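Local atomic coordinates of capsid protein (Penaeus vannamei nodavirus, PDB entry 5YKZ), a protein that builds the virus capsid, the domain here being the protruding P-domain, which pairs into the dimeric spikes on the particle surface. Residues K12-I17 with E26-T31; I17-S22 with L97-T102; T37-T42 with F112-A117; P43-Q48 with Q108-N113; Q51-I56 with A104-T109. All coordinates share one frame; numbering follows the deposited sequence.

Contact 1. Residues K12-I17 with E26-T31; sequences KAVNFI and EIQTVT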
# COMPACT_ATOMS: atom_id res chain seq x y z
N LYS B 12 -3.07 4.08 -12.70
CA LYS B 12 -2.78 2.72 -13.18
C LYS B 12 -2.06 1.97 -12.09
O LYS B 12 -1.48 2.52 -11.11
CB LYS B 12 -2.01 2.62 -14.41
CG LYS B 12 -0.83 3.47 -14.35
CD LYS B 12 -0.24 3.70 -15.78
CE LYS B 12 -0.13 2.37 -16.50
NZ LYS B 12 0.44 2.51 -17.87
N ALA B 13 -2.15 0.66 -12.22
CA ALA B 13 -1.45 -0.30 -11.34
C ALA B 13 -0.33 -0.87 -12.17
O ALA B 13 -0.54 -1.27 -13.36
CB ALA B 13 -2.49 -1.35 -11.07
N VAL B 14 0.88 -0.94 -11.65
CA VAL B 14 2.05 -1.40 -12.37
C VAL B 14 2.81 -2.41 -11.59
O VAL B 14 3.04 -2.18 -10.37
CB VAL B 14 2.97 -0.23 -12.72
CG1 VAL B 14 4.17 -0.67 -13.53
CG2 VAL B 14 2.19 0.78 -13.55
N ASN B 15 3.18 -3.56 -12.12
CA ASN B 15 4.03 -4.48 -11.42
C ASN B 15 5.45 -4.00 -11.36
O ASN B 15 5.96 -3.38 -12.29
CB ASN B 15 4.01 -5.85 -12.09
CG ASN B 15 2.68 -6.52 -12.02
OD1 ASN B 15 1.88 -6.24 -11.10
ND2 ASN B 15 2.45 -7.46 -12.94
N PHE B 16 6.13 -4.30 -10.25
CA PHE B 16 7.57 -4.15 -10.18
C PHE B 16 8.26 -5.15 -11.13
O PHE B 16 7.76 -6.27 -11.32
CB PHE B 16 8.10 -4.33 -8.76
CG PHE B 16 7.89 -3.18 -7.88
CD1 PHE B 16 8.50 -1.96 -8.17
CD2 PHE B 16 7.12 -3.25 -6.73
CE1 PHE B 16 8.39 -0.90 -7.34
CE2 PHE B 16 6.98 -2.14 -5.91
CZ PHE B 16 7.59 -0.99 -6.19
N ILE B 17 9.37 -4.72 -11.72
CA ILE B 17 10.30 -5.60 -12.43
C ILE B 17 10.76 -6.70 -11.51
O ILE B 17 10.64 -6.68 -10.27
CB ILE B 17 11.42 -4.83 -13.07
CG1 ILE B 17 12.28 -4.10 -12.03
CG2 ILE B 17 10.92 -3.92 -14.20
CD1 ILE B 17 13.62 -3.64 -12.58
N GLU B 26 18.30 -2.51 -10.76
CA GLU B 26 18.06 -2.23 -12.16
C GLU B 26 17.11 -1.03 -12.25
O GLU B 26 16.30 -0.73 -11.35
CB GLU B 26 17.38 -3.44 -12.80
CG GLU B 26 18.23 -4.70 -12.92
CD GLU B 26 17.54 -5.91 -13.52
OE1 GLU B 26 16.44 -5.75 -14.20
OE2 GLU B 26 18.08 -7.07 -13.47
N ILE B 27 17.06 -0.42 -13.41
CA ILE B 27 16.04 0.59 -13.73
C ILE B 27 14.78 -0.05 -14.17
O ILE B 27 14.76 -0.97 -14.98
CB ILE B 27 16.59 1.54 -14.85
CG1 ILE B 27 17.83 2.31 -14.40
CG2 ILE B 27 15.49 2.44 -15.31
CD1 ILE B 27 17.50 3.33 -13.35
N GLN B 28 13.66 0.46 -13.63
CA GLN B 28 12.34 0.26 -14.13
C GLN B 28 11.89 1.58 -14.63
O GLN B 28 11.74 2.55 -13.89
CB GLN B 28 11.38 -0.26 -13.04
CG GLN B 28 10.00 -0.30 -13.52
CD GLN B 28 9.08 -1.16 -12.67
OE1 GLN B 28 9.47 -1.76 -11.66
NE2 GLN B 28 7.80 -1.18 -13.02
N THR B 29 11.61 1.68 -15.92
CA THR B 29 11.03 2.85 -16.56
C THR B 29 9.59 2.72 -16.61
O THR B 29 9.01 1.73 -17.15
CB THR B 29 11.66 3.05 -17.97
OG1 THR B 29 13.04 3.21 -17.85
CG2 THR B 29 11.08 4.25 -18.69
N VAL B 30 8.85 3.68 -16.06
CA VAL B 30 7.41 3.75 -16.10
C VAL B 30 7.03 4.79 -17.15
O VAL B 30 7.53 5.91 -17.11
CB VAL B 30 6.86 4.12 -14.71
CG1 VAL B 30 5.39 4.22 -14.73
CG2 VAL B 30 7.32 3.10 -13.66
N THR B 31 6.13 4.39 -18.05
CA THR B 31 5.73 5.22 -19.16
C THR B 31 4.24 5.44 -19.20
O THR B 31 3.44 4.88 -18.46
CB THR B 31 6.17 4.50 -20.48
OG1 THR B 31 5.41 3.33 -20.68
CG2 THR B 31 7.66 4.18 -20.50
O HOH W 1 2.90 2.10 -17.57
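OE1 of Gln-28 accepts one hydrogen bond across the contact, from the backbone N of Ile-17 at 3.0 Å, and the other end of the same amide adds a second. The first is nearly straight at the hydrogen (164°), yet the donor sits well above the carbonyl plane of the amide. NE2 in turn donates a hydrogen bond to Asn-15 O at 3.0 Å, within that carbonyl's plane. Because one amide offers both a donor and an acceptor, glutamine serves the O of one residue and the N of the second residue after it. Its CG lies anti to the backbone N (chi1 173°) and the chain runs out extended, long enough to reach across. Strands 7-15 and 26-30 are the outermost of an eight-stranded antiparallel sheet that curls round until its two edge strands face each other, and the side chain of Gln-28 bridges the end of strand 7-15 and the residues just after it to strand 26-30; the two segments share no backbone hydrogen bond. Between the two bonded residues, Phe-16 turns a ring edge to OE1, with CD1 3.6 Å away and the ring almost perpendicular to the amide; the ring also meets that of Phe-112. Apolar branches flank the amide: Val-14 CG1 comes to 3.7 Å from NE2, while Ile-17 CG2 lies along CG and CD. Ile-17 CD1 continues to Glu-26 CB at 3.8 Å, and the carboxylate beyond accepts from Glu-20 N. At the other end a water accepts from Lys-12 NZ, 2.5 Å from it, and donates to Thr-31 O.

Contact 2. Residues I17-S22 with L97-T102; sequences IKPEVS and LSVVLT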
# COMPACT_ATOMS: atom_id res chain seq x y z
N ILE B 17 9.37 -4.72 -11.72
CA ILE B 17 10.30 -5.60 -12.43
C ILE B 17 10.76 -6.70 -11.51
O ILE B 17 10.64 -6.68 -10.27
CB ILE B 17 11.42 -4.83 -13.07
CG1 ILE B 17 12.28 -4.10 -12.03
CG2 ILE B 17 10.92 -3.92 -14.20
CD1 ILE B 17 13.62 -3.64 -12.58
N LYS B 18 11.37 -7.69 -12.19
CA LYS B 18 11.95 -8.88 -11.56
C LYS B 18 13.38 -8.89 -11.89
O LYS B 18 13.83 -9.53 -12.91
CB LYS B 18 11.21 -10.10 -12.07
CG LYS B 18 9.74 -10.08 -11.76
CD LYS B 18 9.05 -11.34 -12.24
CE LYS B 18 7.58 -11.29 -12.23
NZ LYS B 18 7.09 -11.14 -10.98
N PRO B 19 14.21 -8.20 -11.14
CA PRO B 19 15.66 -8.18 -11.45
C PRO B 19 16.29 -9.54 -11.50
O PRO B 19 15.97 -10.42 -10.75
CB PRO B 19 16.26 -7.34 -10.32
CG PRO B 19 15.12 -6.56 -9.76
CD PRO B 19 13.89 -7.38 -9.95
N GLU B 20 17.29 -9.65 -12.40
CA GLU B 20 17.89 -10.96 -12.63
C GLU B 20 18.98 -11.30 -11.68
O GLU B 20 19.30 -12.50 -11.54
CB GLU B 20 18.41 -11.11 -14.07
CG GLU B 20 17.30 -11.07 -15.09
CD GLU B 20 16.44 -12.31 -15.10
OE1 GLU B 20 15.27 -12.21 -15.53
OE2 GLU B 20 16.93 -13.41 -14.77
N VAL B 21 19.62 -10.35 -11.12
CA VAL B 21 20.80 -10.60 -10.27
C VAL B 21 20.59 -10.12 -8.80
O VAL B 21 20.20 -8.93 -8.60
CB VAL B 21 22.10 -9.95 -10.83
CG1 VAL B 21 23.33 -10.21 -9.91
CG2 VAL B 21 22.34 -10.47 -12.24
N SER B 22 20.81 -10.98 -7.83
CA SER B 22 20.58 -10.66 -6.46
C SER B 22 21.34 -9.47 -6.04
O SER B 22 22.61 -9.43 -6.25
CB SER B 22 20.96 -11.87 -5.58
OG SER B 22 20.10 -12.91 -5.90
N LEU B 97 12.59 4.29 -11.84
CA LEU B 97 12.84 3.79 -10.50
C LEU B 97 14.10 2.96 -10.49
O LEU B 97 14.38 2.26 -11.48
CB LEU B 97 11.69 2.94 -10.00
CG LEU B 97 10.32 3.57 -9.98
CD1 LEU B 97 9.30 2.53 -9.49
CD2 LEU B 97 10.26 4.79 -9.12
N SER B 98 14.77 2.93 -9.41
CA SER B 98 15.84 1.96 -9.13
C SER B 98 15.25 0.83 -8.28
O SER B 98 14.71 1.19 -7.17
CB SER B 98 16.94 2.63 -8.40
OG SER B 98 17.96 1.74 -7.99
N VAL B 99 15.27 -0.39 -8.68
CA VAL B 99 14.59 -1.50 -7.98
C VAL B 99 15.59 -2.57 -7.72
O VAL B 99 16.37 -2.96 -8.61
CB VAL B 99 13.48 -2.05 -8.87
CG1 VAL B 99 12.79 -3.18 -8.10
CG2 VAL B 99 12.45 -1.01 -9.26
N VAL B 100 15.65 -3.05 -6.50
CA VAL B 100 16.60 -4.07 -6.12
C VAL B 100 15.93 -5.16 -5.34
O VAL B 100 15.08 -4.89 -4.44
CB VAL B 100 17.78 -3.49 -5.34
CG1 VAL B 100 17.37 -2.81 -4.13
CG2 VAL B 100 18.89 -4.55 -5.09
N LEU B 101 16.21 -6.40 -5.71
CA LEU B 101 15.68 -7.60 -5.08
C LEU B 101 16.84 -8.31 -4.39
O LEU B 101 17.84 -8.62 -5.06
CB LEU B 101 15.10 -8.49 -6.10
CG LEU B 101 14.12 -9.56 -5.85
CD1 LEU B 101 12.93 -9.13 -5.02
CD2 LEU B 101 13.61 -10.21 -7.15
N THR B 102 16.75 -8.58 -3.12
CA THR B 102 17.91 -9.14 -2.37
C THR B 102 18.19 -10.54 -2.83
O THR B 102 19.44 -10.89 -2.93
CB THR B 102 17.63 -9.06 -0.89
OG1 THR B 102 17.40 -7.70 -0.53
CG2 THR B 102 18.74 -9.63 -0.01
O HOH W 2 18.20 -6.94 -7.75
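Leu-101, Pro-19 and Val-99 bury the most surface here. Pro-19 belongs to the connection between strands 7-15 and 26-30, and its ring is laid over two side chains that project from the same face of strand 95-101. Ring atom CD rests on Leu-101 CD2 at 4.0 Å, the two side chains crossing at about a right angle. The neighbouring CG sits 4.1 Å from Leu-101 CB and also approaches Val-99 O. A rigid ring suits this place, since it offers a compact hydrocarbon surface and brings no N-H to be satisfied. Leu-101 turns CG anti to its backbone N (chi1 -160°), which carries CD2 under the proline. Two residues before Pro-19, Ile-17 reaches Val-99 obliquely: its CG1 lies 4.0 Å from Val-99 CB, and CD1 comes equally near that branch point. Further along, Ser-22 brings CB to 3.2 Å from Thr-102 O, while its hydroxyl is hydrogen-bonded to Ala-104 N. The connection thus folds over the end of strand 95-101 just before the chain enters strand 26-30, the neighbour of that strand in the antiparallel sheet. A water joins the two backbones, accepting from Leu-101 N and donating to Val-21 O, each 2.9 Å from it. The bonds of Ser-22 OG and Ile-17 N go outside these segments; between the two, apolar contact dominates and a water provides a polar link.

Contact 3. Residues T37-T42 with F112-A117; sequences TSYLLT and FNIIAA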
# COMPACT_ATOMS: atom_id res chain seq x y z
N THR B 37 4.34 15.92 -14.63
CA THR B 37 3.29 15.80 -13.64
C THR B 37 3.80 14.89 -12.48
O THR B 37 4.48 13.90 -12.73
CB THR B 37 2.05 15.11 -14.25
OG1 THR B 37 1.57 15.97 -15.35
CG2 THR B 37 0.89 14.98 -13.27
N SER B 38 3.38 15.25 -11.31
CA SER B 38 3.76 14.50 -10.08
C SER B 38 2.70 13.51 -9.73
O SER B 38 1.48 13.72 -9.80
CB SER B 38 4.02 15.49 -8.98
OG SER B 38 5.31 16.16 -9.31
N TYR B 39 3.22 12.35 -9.29
CA TYR B 39 2.42 11.18 -8.87
C TYR B 39 2.86 10.67 -7.56
O TYR B 39 4.08 10.85 -7.21
CB TYR B 39 2.51 10.08 -9.94
CG TYR B 39 1.97 10.48 -11.24
CD1 TYR B 39 0.61 10.32 -11.51
CD2 TYR B 39 2.75 11.04 -12.25
CE1 TYR B 39 0.07 10.75 -12.72
CE2 TYR B 39 2.19 11.44 -13.47
CZ TYR B 39 0.86 11.28 -13.65
OH TYR B 39 0.34 11.66 -14.91
N LEU B 40 2.04 9.99 -6.85
CA LEU B 40 2.43 9.22 -5.62
C LEU B 40 2.34 7.75 -5.95
O LEU B 40 1.34 7.31 -6.58
CB LEU B 40 1.43 9.57 -4.58
CG LEU B 40 1.76 9.21 -3.20
CD1 LEU B 40 2.95 10.03 -2.59
CD2 LEU B 40 0.54 9.30 -2.30
N LEU B 41 3.29 6.97 -5.51
CA LEU B 41 3.30 5.53 -5.71
C LEU B 41 3.19 4.84 -4.39
O LEU B 41 3.93 5.17 -3.45
CB LEU B 41 4.59 5.04 -6.39
CG LEU B 41 5.15 5.90 -7.48
CD1 LEU B 41 6.39 5.32 -8.07
CD2 LEU B 41 4.12 6.14 -8.61
N THR B 42 2.30 3.84 -4.24
CA THR B 42 2.11 3.08 -3.04
C THR B 42 2.18 1.60 -3.35
O THR B 42 1.72 1.18 -4.44
CB THR B 42 0.74 3.45 -2.40
OG1 THR B 42 -0.34 3.22 -3.39
CG2 THR B 42 0.72 4.85 -1.99
N PHE B 112 2.81 -1.56 -7.56
CA PHE B 112 2.48 -0.26 -6.98
C PHE B 112 1.30 0.33 -7.70
O PHE B 112 1.05 0.03 -8.88
CB PHE B 112 3.70 0.71 -6.95
CG PHE B 112 4.34 0.90 -8.30
CD1 PHE B 112 5.32 0.03 -8.72
CD2 PHE B 112 4.02 1.97 -9.06
CE1 PHE B 112 5.96 0.24 -9.93
CE2 PHE B 112 4.69 2.20 -10.26
CZ PHE B 112 5.65 1.31 -10.68
N ASN B 113 0.58 1.19 -7.00
CA ASN B 113 -0.42 2.07 -7.56
C ASN B 113 0.12 3.37 -7.87
O ASN B 113 0.90 3.89 -7.09
CB ASN B 113 -1.61 2.19 -6.59
CG ASN B 113 -2.45 0.83 -6.66
OD1 ASN B 113 -2.75 0.33 -7.71
ND2 ASN B 113 -2.60 0.30 -5.66
N ILE B 114 -0.22 3.94 -9.03
CA ILE B 114 0.18 5.29 -9.43
C ILE B 114 -1.01 6.18 -9.21
O ILE B 114 -2.06 6.03 -9.86
CB ILE B 114 0.62 5.35 -10.87
CG1 ILE B 114 1.71 4.29 -11.17
CG2 ILE B 114 1.05 6.77 -11.20
CD1 ILE B 114 2.28 4.40 -12.55
N ILE B 115 -0.91 7.06 -8.25
CA ILE B 115 -2.01 7.89 -7.72
C ILE B 115 -1.81 9.29 -8.23
O ILE B 115 -0.74 9.84 -8.25
CB ILE B 115 -2.01 7.89 -6.21
CG1 ILE B 115 -2.13 6.47 -5.72
CG2 ILE B 115 -3.17 8.72 -5.70
CD1 ILE B 115 -1.82 6.24 -4.34
N ALA B 116 -2.93 9.82 -8.78
CA ALA B 116 -2.96 11.08 -9.51
C ALA B 116 -4.10 11.97 -9.03
O ALA B 116 -5.18 11.48 -8.72
CB ALA B 116 -3.17 10.76 -11.01
N ALA B 117 -3.85 13.25 -9.12
CA ALA B 117 -4.94 14.17 -9.02
C ALA B 117 -5.82 14.14 -10.25
O ALA B 117 -5.34 13.95 -11.35
CB ALA B 117 -4.38 15.55 -8.89
O HOH W 3 -1.17 14.00 -10.21
O HOH W 4 -1.40 0.77 -2.88
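Leu-41, Ile-114, Tyr-39 and Phe-112 form the apolar centre, all on one face of the paired strands. Leu-41 and Ile-114 lie side by side, CD2 of the leucine 4.0 Å from CG1 of the isoleucine. Branched Ile-114 serves two neighbours, for its CG2 reaches Tyr-39 CD1 at 3.6 Å. On the other flank, Phe-112 runs beside Leu-41, its CD2 near Leu-41 CB. Ala-116 is small enough to set CB at the edge of the Tyr-39 ring, 3.7 Å from CE1, and the phenol oxygen beyond is bound by Ser-34 N. Strands 38-48 and 111-118 are antiparallel neighbours within the sheet, Leu-40 with Ile-115 and Thr-42 with Asn-113 being hydrogen-bonded pairs and Leu-41 with Ile-114 the non-hydrogen-bonded pair between them. In the ladder, Ile-115 N meets Leu-40 O at 2.8 Å, nearly along the C=O axis. The opposite face carries Leu-40, Ile-115 and Thr-42, which pack against the same three residues of the second subunit in the dimer. There Ile-115 CD1 touches Thr-42 OG1 at 3.5 Å. This hydroxyl also hydrogen-bonds a water, 2.7 Å away, that accepts from Asn-113 ND2. Beyond the last direct rung, another water links Ser-38 O to Ala-117 N.

Contact 4. Residues P43-Q48 with Q108-N113; sequences PAFLEQ and QTTGFN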
# COMPACT_ATOMS: atom_id res chain seq x y z
N PRO B 43 2.72 0.78 -2.47
CA PRO B 43 2.91 -0.65 -2.78
C PRO B 43 1.64 -1.46 -2.70
O PRO B 43 0.76 -1.13 -1.89
CB PRO B 43 3.89 -1.10 -1.67
CG PRO B 43 3.58 -0.16 -0.52
CD PRO B 43 3.29 1.16 -1.15
N ALA B 44 1.57 -2.57 -3.37
CA ALA B 44 0.46 -3.51 -3.29
C ALA B 44 0.86 -4.83 -3.88
O ALA B 44 1.68 -4.85 -4.86
CB ALA B 44 -0.78 -2.99 -4.00
N PHE B 45 0.24 -5.93 -3.48
CA PHE B 45 0.39 -7.19 -4.19
C PHE B 45 -0.80 -8.07 -3.82
O PHE B 45 -1.47 -7.85 -2.79
CB PHE B 45 1.72 -7.87 -3.91
CG PHE B 45 1.96 -8.14 -2.45
CD1 PHE B 45 1.35 -9.16 -1.80
CD2 PHE B 45 2.82 -7.34 -1.75
CE1 PHE B 45 1.59 -9.36 -0.41
CE2 PHE B 45 3.04 -7.53 -0.43
CZ PHE B 45 2.41 -8.53 0.23
N LEU B 46 -1.07 -9.07 -4.65
CA LEU B 46 -2.28 -9.85 -4.56
C LEU B 46 -2.00 -11.33 -4.63
O LEU B 46 -1.43 -11.80 -5.64
CB LEU B 46 -3.23 -9.41 -5.71
CG LEU B 46 -4.54 -10.08 -5.73
CD1 LEU B 46 -5.41 -9.86 -4.52
CD2 LEU B 46 -5.35 -9.63 -6.92
N GLU B 47 -2.43 -12.06 -3.64
CA GLU B 47 -2.48 -13.52 -3.71
C GLU B 47 -1.15 -14.11 -4.08
O GLU B 47 -1.08 -14.99 -4.99
CB GLU B 47 -3.62 -13.99 -4.57
CG GLU B 47 -4.98 -13.57 -4.02
CD GLU B 47 -6.15 -13.61 -4.96
OE1 GLU B 47 -7.28 -13.28 -4.47
OE2 GLU B 47 -5.96 -13.82 -6.18
N GLN B 48 -0.08 -13.76 -3.38
CA GLN B 48 1.29 -14.28 -3.63
C GLN B 48 1.67 -15.31 -2.71
O GLN B 48 1.40 -15.25 -1.51
CB GLN B 48 2.31 -13.11 -3.61
CG GLN B 48 2.07 -12.11 -4.70
CD GLN B 48 2.18 -12.69 -6.05
OE1 GLN B 48 3.26 -13.24 -6.36
NE2 GLN B 48 1.19 -12.57 -6.81
N GLN B 108 8.17 -13.83 -7.29
CA GLN B 108 6.79 -13.43 -7.00
C GLN B 108 6.55 -12.06 -7.64
O GLN B 108 7.45 -11.32 -7.98
CB GLN B 108 6.58 -13.35 -5.48
CG GLN B 108 6.57 -14.72 -4.83
CD GLN B 108 7.93 -15.35 -4.57
OE1 GLN B 108 8.94 -14.69 -4.70
NE2 GLN B 108 7.92 -16.65 -4.25
N THR B 109 5.26 -11.71 -7.77
CA THR B 109 4.83 -10.48 -8.40
C THR B 109 4.30 -9.52 -7.37
O THR B 109 3.34 -9.82 -6.63
CB THR B 109 3.74 -10.75 -9.43
OG1 THR B 109 4.26 -11.63 -10.47
CG2 THR B 109 3.32 -9.48 -10.13
N THR B 110 4.93 -8.35 -7.32
CA THR B 110 4.43 -7.24 -6.48
C THR B 110 4.40 -6.03 -7.39
O THR B 110 4.86 -6.04 -8.53
CB THR B 110 5.27 -7.02 -5.25
OG1 THR B 110 6.52 -6.46 -5.59
CG2 THR B 110 5.44 -8.30 -4.45
N GLY B 111 3.86 -4.92 -6.87
CA GLY B 111 3.69 -3.74 -7.66
C GLY B 111 3.32 -2.53 -6.85
O GLY B 111 3.51 -2.48 -5.62
N PHE B 112 2.81 -1.56 -7.56
CA PHE B 112 2.48 -0.26 -6.98
C PHE B 112 1.30 0.33 -7.70
O PHE B 112 1.05 0.03 -8.88
CB PHE B 112 3.70 0.71 -6.95
CG PHE B 112 4.34 0.90 -8.30
CD1 PHE B 112 5.32 0.03 -8.72
CD2 PHE B 112 4.02 1.97 -9.06
CE1 PHE B 112 5.96 0.24 -9.93
CE2 PHE B 112 4.69 2.20 -10.26
CZ PHE B 112 5.65 1.31 -10.68
N ASN B 113 0.58 1.19 -7.00
CA ASN B 113 -0.42 2.07 -7.56
C ASN B 113 0.12 3.37 -7.87
O ASN B 113 0.90 3.89 -7.09
CB ASN B 113 -1.61 2.19 -6.59
CG ASN B 113 -2.45 0.83 -6.66
OD1 ASN B 113 -2.75 0.33 -7.71
ND2 ASN B 113 -2.60 0.30 -5.66
O HOH W 4 -1.40 0.77 -2.88
O HOH W 5 0.63 -9.17 -7.11
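Gln-108 opens the segment by laying its CB against Gln-48 OE1 at 3.4 Å, while its own amide turns away to Glu-53. Thr-109 N then donates to that same OE1 at 2.9 Å, almost straight at the hydrogen (166°) but from well above the amide plane. Gln-48 can present the oxygen because its chain bends at chi2 (-61°), and its NE2 is tied back to Leu-46 O at 3.0 Å; both ends of the amide are engaged, which fixes its rotation. The hydroxyl of Thr-109 is bound by Lys-18 NZ, and the carbonyl of Thr-109 accepts a hydrogen bond from a water, 2.8 Å off, that accepts from Leu-46 N, so water stands in for a direct rung. Thr-110 sets CG2 beside Phe-45 CB at 3.8 Å, the two side chains pointing the same way, and its OG1 pairs with Tyr-57 OH. Here the antiparallel ladder of strands 38-48 and 111-118 peters out: strand 38-48 turns a corner at Glu-47, and its Phe-45 and Gln-48 pair with a strand of the second subunit, extending the sheet across the dimer interface. Gly-111, nearly fully extended, makes both bonds of a rung with Ala-44, the N of each meeting the O of the other at 3.0 Å. Phe-112 faces Pro-43 in a non-hydrogen-bonded pair, a position where proline's lack of an N-H costs this ladder nothing; their CA atoms lie 4.2 Å apart. The water held by Asn-113 ND2 and Thr-42 OG1 also donates to Pro-43 O, 3.0 Å from it.

Contact 5. Residues Q51-I56 with A104-T109; sequences QSEAGI and ASKKQT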
# COMPACT_ATOMS: atom_id res chain seq x y z
N GLN B 51 6.50 -18.22 -0.25
CA GLN B 51 7.15 -19.41 0.35
C GLN B 51 7.14 -20.52 -0.63
O GLN B 51 7.36 -21.70 -0.19
CB GLN B 51 6.44 -19.78 1.64
CG GLN B 51 6.62 -18.67 2.65
CD GLN B 51 6.04 -18.95 4.05
OE1 GLN B 51 5.57 -20.04 4.34
NE2 GLN B 51 5.98 -17.93 4.86
N SER B 52 7.07 -20.28 -1.89
CA SER B 52 7.11 -21.31 -2.95
C SER B 52 8.52 -21.89 -3.03
O SER B 52 8.67 -22.97 -3.65
CB SER B 52 6.67 -20.75 -4.28
OG SER B 52 7.25 -19.50 -4.56
N GLU B 53 9.54 -21.25 -2.47
CA GLU B 53 10.95 -21.76 -2.42
C GLU B 53 11.60 -21.02 -1.29
O GLU B 53 10.99 -20.07 -0.69
CB GLU B 53 11.65 -21.54 -3.77
CG GLU B 53 11.86 -20.09 -4.19
CD GLU B 53 10.56 -19.39 -4.52
OE1 GLU B 53 9.80 -19.81 -5.41
OE2 GLU B 53 10.27 -18.34 -3.88
N ALA B 54 12.80 -21.45 -0.87
CA ALA B 54 13.48 -20.84 0.21
C ALA B 54 13.87 -19.42 -0.11
O ALA B 54 14.03 -19.06 -1.22
CB ALA B 54 14.70 -21.69 0.62
N GLY B 55 14.10 -18.73 0.98
CA GLY B 55 14.60 -17.36 0.96
C GLY B 55 13.49 -16.34 1.00
O GLY B 55 12.32 -16.64 0.82
N ILE B 56 13.88 -15.12 1.30
CA ILE B 56 12.95 -14.03 1.58
C ILE B 56 12.84 -13.11 0.34
O ILE B 56 13.86 -12.62 -0.14
CB ILE B 56 13.38 -13.28 2.77
CG1 ILE B 56 13.61 -14.18 4.04
CG2 ILE B 56 12.33 -12.19 3.12
CD1 ILE B 56 14.31 -13.45 5.19
N ALA B 104 17.26 -12.80 -6.03
CA ALA B 104 16.58 -12.69 -7.30
C ALA B 104 15.77 -13.88 -7.68
O ALA B 104 14.87 -13.76 -8.55
CB ALA B 104 17.57 -12.35 -8.41
N SER B 105 15.97 -15.04 -7.07
CA SER B 105 15.20 -16.21 -7.33
C SER B 105 13.78 -16.16 -6.78
O SER B 105 13.00 -17.05 -7.00
CB SER B 105 15.94 -17.45 -6.83
OG SER B 105 16.32 -17.33 -5.53
N LYS B 106 13.45 -15.07 -6.05
CA LYS B 106 12.11 -14.84 -5.55
C LYS B 106 11.36 -14.13 -6.66
O LYS B 106 11.47 -12.91 -6.81
CB LYS B 106 12.14 -14.03 -4.25
CG LYS B 106 13.00 -14.62 -3.16
CD LYS B 106 12.57 -16.00 -2.71
CE LYS B 106 11.20 -15.98 -2.08
NZ LYS B 106 10.87 -17.31 -1.52
N LYS B 107 10.66 -14.91 -7.48
CA LYS B 107 10.06 -14.42 -8.71
C LYS B 107 8.60 -14.02 -8.55
O LYS B 107 7.85 -13.89 -9.55
CB LYS B 107 10.16 -15.48 -9.85
CG LYS B 107 11.54 -16.00 -10.17
CD LYS B 107 12.38 -14.82 -10.54
CE LYS B 107 13.76 -15.31 -11.18
NZ LYS B 107 14.70 -14.20 -11.35
N GLN B 108 8.17 -13.83 -7.29
CA GLN B 108 6.79 -13.43 -7.00
C GLN B 108 6.55 -12.06 -7.64
O GLN B 108 7.45 -11.32 -7.98
CB GLN B 108 6.58 -13.35 -5.48
CG GLN B 108 6.57 -14.72 -4.83
CD GLN B 108 7.93 -15.35 -4.57
OE1 GLN B 108 8.94 -14.69 -4.70
NE2 GLN B 108 7.92 -16.65 -4.25
N THR B 109 5.26 -11.71 -7.77
CA THR B 109 4.83 -10.48 -8.40
C THR B 109 4.30 -9.52 -7.37
O THR B 109 3.34 -9.82 -6.63
CB THR B 109 3.74 -10.75 -9.43
OG1 THR B 109 4.26 -11.63 -10.47
CG2 THR B 109 3.32 -9.48 -10.13
O HOH W 6 9.57 -17.66 -7.27
O HOH W 7 15.42 -19.35 -3.69
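The carboxylate of Glu-53 and the amide of Gln-108 meet tip to tip, their planes turned 57° from each other. At the carboxylate's edge, OE2 takes two donors: Gln-108 NE2 on the syn lone pair at 2.9 Å, almost straight (170°), and Lys-106 NZ on the anti lone pair at 2.6 Å, a salt bridge. OE1 is approached from above the plane by Ser-52 OG at 2.7 Å, and a water between OE1 and Lys-107 N donates another hydrogen bond to it. So many donors probably keep Glu-53 ionised. OE2 lies almost in the plane of the Gln-108 amide, whose NE2 also donates to Asn-49 O. The contact joins two irregular loops at one end of the domain, one between strands 38-48 and 58-63, the other between 95-101 and 111-118. Lys-106, a buried residue, suits the junction because its chain, bent at chi2 and chi3, slides past Glu-53 and brings its ammonium group to several oxygens. NZ reaches Gly-55 O at 2.8 Å from above the carbonyl plane, and Phe-50 O accepts from it as well. Glycine fits at residue 55, where phi is 93° and a CB would press on the carbonyl oxygen of Ala-54. That oxygen accepts a hydrogen bond from a water which is also hydrogen-bonded to Ser-105 OG, 2.9 Å distant. Within its own loop Lys-107 curls back, NZ donating to Ala-104 O at 2.8 Å.

Contacts 1 and 2 share Ile-17 and adjoin through the pairing of strands 26-30 and 95-101, their centres about 11 Å apart. Contacts 3 and 4 follow one strand pair, with Phe-112, Asn-113 and a water in common, and both touch the second subunit, so they lie at the dimer interface. Contact 5 takes over Gln-108 and Thr-109 from contact 4, some 13 Å away between centres, but lies about 27 Å from contact 3, across the centre of the chain. Lys-18, within the first segment of contact 2, bonds Thr-109 OG1 and Lys-107 O, linking that loop to the 104-109 loop. Phe-16 packs on Phe-112, joining the residues after edge strand 7-15 to contacts 3 and 4.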